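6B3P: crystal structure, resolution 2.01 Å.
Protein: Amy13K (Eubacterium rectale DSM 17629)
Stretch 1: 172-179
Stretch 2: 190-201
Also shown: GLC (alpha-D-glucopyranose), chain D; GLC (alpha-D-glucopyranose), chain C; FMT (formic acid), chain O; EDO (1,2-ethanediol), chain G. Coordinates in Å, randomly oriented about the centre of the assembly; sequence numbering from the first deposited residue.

Stretch 1 172-179: GTQTDNID
Stretch 2 190-201: WVTGTKGDTTVY

A tight turn at the tip of a β-hairpin leaves backbone donors and acceptors without strand partners, and a neighbouring loop can supply them. Amy13K offers a worked example. Residues 190-192 and 199-201 are the two strands of the hairpin, held by paired backbone hydrogen bonds of 2.7 to 3.0 Å between N and O of Trp190 and Tyr201, and of Thr192 and Thr199. Beyond them Thr194 to Asp197 form a type II turn, with Lys195 at φ/ψ -51/129 and Gly196 at 89/-19, closed by Asp197 N to Thr194 O at 2.7 Å. Gly193, at 98/-174, precedes it; a CB there would lie 1.9 Å from Asp197 O.

Stretch 1 runs past this tip in extended conformation, Gln174 at -153/163, Thr175 at -84/169 and Asp176 at -62/167, before entering a strand at Ile178, roughly in the direction of 199-201 and against 190-192. In the register, Thr175 CA lies 4.0 Å from Thr194 CA, and Ile178 CA 7.6 Å from Val200 CA; together the stretches bury 520 Å².

Three hydrogen bonds join them. Lys195 N donates to Gln174 O at 2.8 Å (131°), and weakly to formic acid O2 at 3.3 Å. Formic acid O1 accepts weakly from Gln174 N, also at 3.3 Å, so this small molecule, probably from the crystallisation liquor, bridges the two backbones. Asp176 N donates almost linearly to Thr198 OG1 (2.8 Å, 170°). Thr198 OG1, on an m rotamer whose CA-to-CB bond points toward stretch 1, donates in turn to Thr194 O, weakly, at 2.8 Å. Asp176, also m, returns a carboxylate: Gly196 N donates to OD1 at 2.9 Å and 165°, satisfying the amide in the middle of the turn.

Water also reaches the carboxylate. Water 2 lies 2.8 Å from Asp176 OD2, and water 3 joins OD2 (3.2 Å) to Thr198 O (2.8 Å). Lys195 (chi1 t, chi2 p, then t, t) lays its aliphatic chain along Asp176, CD to OD1 3.3 Å, but NZ stays 4.4 Å from OD1, too far for a salt bridge. Lys195 NZ donates to water 1 at 3.1 Å, which also contacts Thr175 O (2.8 Å) and Asn177 OD1 (3.0 Å), and weakly to water 4 at 3.4 Å, which accepts from Asn177 N at 3.1 Å. Thr175 OG1, on a p rotamer, donates to Asp176 O at 2.9 Å.

Among apolar contacts, Thr173 CG2 meets Thr194 CG2 at 3.5 Å. The CA-to-CB bond of Ile178 points toward the hairpin; with chi1 m and chi2 t its CD1 lies 3.8 Å from Val191 CG1 and its CG2 3.9 Å from Val200 CG2 (both valines t).

The side-chain carboxamides of Gln174 (chi1 p, chi2 t, chi3 -113°) and Asn177 (chi1 m, chi2 8°) bond glucose. Gln174 NE2 donates to chain C O2 (3.0 Å) and OE1 accepts from O3 (3.2 Å); Asn177 ND2 donates to chain D O3 (3.1 Å) and OD1 accepts from O2 (3.2 Å).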

# COMPACT_ATOMS: atom_id res chain seq x y z
N GLY A 172 -28.91 -4.84 2.85
CA GLY A 172 -29.10 -4.13 4.11
C GLY A 172 -27.86 -3.99 4.98
O GLY A 172 -27.90 -3.31 6.00
N THR A 173 -26.76 -4.64 4.58
CA THR A 173 -25.52 -4.56 5.34
C THR A 173 -24.43 -3.87 4.53
O THR A 173 -24.12 -4.28 3.40
CB THR A 173 -25.02 -5.96 5.78
OG1 THR A 173 -26.06 -6.63 6.50
CG2 THR A 173 -23.79 -5.85 6.66
N GLN A 174 -23.84 -2.82 5.10
CA GLN A 174 -22.79 -2.07 4.44
C GLN A 174 -21.87 -1.40 5.46
O GLN A 174 -22.23 -1.26 6.63
CB GLN A 174 -23.38 -1.01 3.51
CG GLN A 174 -24.07 0.14 4.23
CD GLN A 174 -24.62 1.19 3.28
OE1 GLN A 174 -24.15 2.32 3.24
NE2 GLN A 174 -25.64 0.81 2.52
N THR A 175 -20.69 -0.99 5.01
CA THR A 175 -19.75 -0.28 5.86
C THR A 175 -20.07 1.21 5.89
O THR A 175 -20.88 1.70 5.11
CB THR A 175 -18.29 -0.45 5.37
OG1 THR A 175 -18.14 0.15 4.08
CG2 THR A 175 -17.91 -1.92 5.29
N ASP A 176 -19.42 1.93 6.80
CA ASP A 176 -19.37 3.39 6.73
C ASP A 176 -18.67 3.78 5.44
O ASP A 176 -18.04 2.94 4.79
CB ASP A 176 -18.62 3.99 7.92
CG ASP A 176 -19.33 3.77 9.24
OD1 ASP A 176 -20.58 3.79 9.25
OD2 ASP A 176 -18.64 3.60 10.26
N ASN A 177 -18.76 5.05 5.08
CA ASN A 177 -17.92 5.58 4.01
C ASN A 177 -16.46 5.38 4.35
O ASN A 177 -16.00 5.80 5.41
CB ASN A 177 -18.18 7.06 3.80
CG ASN A 177 -19.53 7.34 3.18
OD1 ASN A 177 -20.36 6.45 3.02
ND2 ASN A 177 -19.75 8.60 2.83
N ILE A 178 -15.72 4.74 3.44
CA ILE A 178 -14.29 4.57 3.60
C ILE A 178 -13.57 5.60 2.74
O ILE A 178 -13.62 5.53 1.51
CB ILE A 178 -13.83 3.15 3.20
CG1 ILE A 178 -14.58 2.10 4.01
CG2 ILE A 178 -12.33 3.00 3.39
CD1 ILE A 178 -14.64 0.75 3.34
N ASP A 179 -12.90 6.55 3.38
CA ASP A 179 -12.17 7.59 2.66
C ASP A 179 -10.73 7.14 2.43
O ASP A 179 -9.92 7.10 3.36
CB ASP A 179 -12.20 8.91 3.43
CG ASP A 179 -13.60 9.46 3.60
OD1 ASP A 179 -14.49 9.11 2.79
OD2 ASP A 179 -13.82 10.24 4.54
N TRP A 190 -6.79 -2.36 4.99
CA TRP A 190 -7.62 -3.44 5.53
C TRP A 190 -8.83 -2.84 6.24
O TRP A 190 -8.68 -1.91 7.04
CB TRP A 190 -6.82 -4.31 6.49
CG TRP A 190 -5.72 -5.09 5.84
CD1 TRP A 190 -5.78 -6.39 5.41
CD2 TRP A 190 -4.40 -4.63 5.54
NE1 TRP A 190 -4.57 -6.76 4.86
CE2 TRP A 190 -3.71 -5.69 4.93
CE3 TRP A 190 -3.74 -3.41 5.72
CZ2 TRP A 190 -2.39 -5.58 4.50
CZ3 TRP A 190 -2.42 -3.30 5.30
CH2 TRP A 190 -1.76 -4.38 4.70
N VAL A 191 -10.01 -3.37 5.96
CA VAL A 191 -11.25 -2.84 6.53
C VAL A 191 -12.05 -3.93 7.23
O VAL A 191 -12.18 -5.05 6.73
CB VAL A 191 -12.13 -2.17 5.45
CG1 VAL A 191 -13.34 -1.50 6.09
CG2 VAL A 191 -11.31 -1.16 4.66
N THR A 192 -12.58 -3.59 8.41
CA THR A 192 -13.46 -4.48 9.15
C THR A 192 -14.69 -3.74 9.66
O THR A 192 -14.66 -2.52 9.84
CB THR A 192 -12.74 -5.11 10.36
OG1 THR A 192 -12.32 -4.08 11.26
CG2 THR A 192 -11.53 -5.92 9.91
N GLY A 193 -15.77 -4.48 9.90
CA GLY A 193 -16.95 -3.93 10.52
C GLY A 193 -18.03 -3.53 9.53
O GLY A 193 -17.92 -3.80 8.33
N THR A 194 -19.07 -2.90 10.05
CA THR A 194 -20.18 -2.41 9.24
C THR A 194 -20.54 -1.01 9.72
O THR A 194 -19.79 -0.41 10.50
CB THR A 194 -21.40 -3.35 9.31
OG1 THR A 194 -21.75 -3.58 10.68
CG2 THR A 194 -21.09 -4.68 8.64
N LYS A 195 -21.68 -0.49 9.27
CA LYS A 195 -22.10 0.87 9.62
C LYS A 195 -22.06 1.09 11.13
O LYS A 195 -22.61 0.30 11.90
CB LYS A 195 -23.51 1.14 9.10
CG LYS A 195 -23.89 2.61 9.08
CD LYS A 195 -23.46 3.28 7.79
CE LYS A 195 -23.78 4.77 7.81
NZ LYS A 195 -23.54 5.40 6.48
N GLY A 196 -21.41 2.17 11.54
CA GLY A 196 -21.27 2.49 12.95
C GLY A 196 -20.03 1.87 13.58
O GLY A 196 -19.58 2.31 14.63
N ASP A 197 -19.49 0.84 12.93
CA ASP A 197 -18.40 0.06 13.52
C ASP A 197 -17.30 -0.25 12.49
O ASP A 197 -16.61 -1.27 12.60
CB ASP A 197 -18.95 -1.24 14.12
CG ASP A 197 -17.95 -1.95 15.01
OD1 ASP A 197 -17.15 -1.26 15.68
OD2 ASP A 197 -17.97 -3.20 15.04
N THR A 198 -17.14 0.62 11.51
CA THR A 198 -16.15 0.42 10.46
C THR A 198 -14.78 0.92 10.89
O THR A 198 -14.63 2.07 11.31
CB THR A 198 -16.57 1.13 9.15
OG1 THR A 198 -17.85 0.65 8.73
CG2 THR A 198 -15.55 0.88 8.04
N THR A 199 -13.78 0.05 10.77
CA THR A 199 -12.40 0.38 11.12
C THR A 199 -11.47 0.15 9.92
O THR A 199 -11.52 -0.90 9.28
CB THR A 199 -11.90 -0.46 12.31
OG1 THR A 199 -12.88 -0.45 13.35
CG2 THR A 199 -10.59 0.09 12.84
N VAL A 200 -10.62 1.14 9.64
CA VAL A 200 -9.67 1.07 8.53
C VAL A 200 -8.24 0.98 9.05
O VAL A 200 -7.78 1.86 9.78
CB VAL A 200 -9.80 2.29 7.60
CG1 VAL A 200 -8.84 2.16 6.42
CG2 VAL A 200 -11.23 2.44 7.11
N TYR A 201 -7.54 -0.08 8.66
CA TYR A 201 -6.15 -0.30 9.06
C TYR A 201 -5.18 -0.03 7.91
O TYR A 201 -5.42 -0.43 6.77
CB TYR A 201 -5.96 -1.72 9.58
CG TYR A 201 -6.81 -2.07 10.77
CD1 TYR A 201 -6.45 -1.66 12.05
CD2 TYR A 201 -7.98 -2.80 10.63
CE1 TYR A 201 -7.22 -1.97 13.14
CE2 TYR A 201 -8.76 -3.12 11.72
CZ TYR A 201 -8.38 -2.71 12.98
OH TYR A 201 -9.15 -3.02 14.07
C1 GLC D . -22.88 6.57 -0.87
C2 GLC D . -22.47 7.33 0.36
C3 GLC D . -22.80 8.79 0.21
C4 GLC D . -22.23 9.34 -1.07
C5 GLC D . -22.71 8.51 -2.23
C6 GLC D . -22.15 9.01 -3.55
O2 GLC D . -23.09 6.77 1.48
O3 GLC D . -22.26 9.51 1.28
O4 GLC D . -22.56 10.71 -1.20
O5 GLC D . -22.32 7.17 -2.02
O6 GLC D . -22.64 8.31 -4.66
C1 GLC C . -27.02 3.45 -1.49
C2 GLC C . -26.14 3.39 -0.25
C3 GLC C . -25.50 4.70 0.05
C4 GLC C . -24.80 5.21 -1.18
C5 GLC C . -25.76 5.27 -2.35
C6 GLC C . -25.08 5.72 -3.61
O1 GLC C . -28.25 4.15 -1.27
O2 GLC C . -26.88 3.01 0.86
O3 GLC C . -24.55 4.58 1.08
O4 GLC C . -24.29 6.49 -0.89
O5 GLC C . -26.28 4.00 -2.56
O6 GLC C . -25.99 5.95 -4.64
C FMT O . -24.97 -2.39 8.26
O1 FMT O . -25.62 -1.62 7.55
O2 FMT O . -24.56 -2.05 9.36
C1 EDO G . -28.60 -2.06 0.46
O1 EDO G . -28.41 -2.85 -0.72
C2 EDO G . -27.45 -2.29 1.43
O2 EDO G . -26.74 -3.48 1.07
O HOH W 1 -21.88 4.11 4.17
O HOH W 2 -17.31 3.68 12.77
O HOH W 3 -15.60 4.46 10.19
O HOH W 4 -20.51 7.02 6.62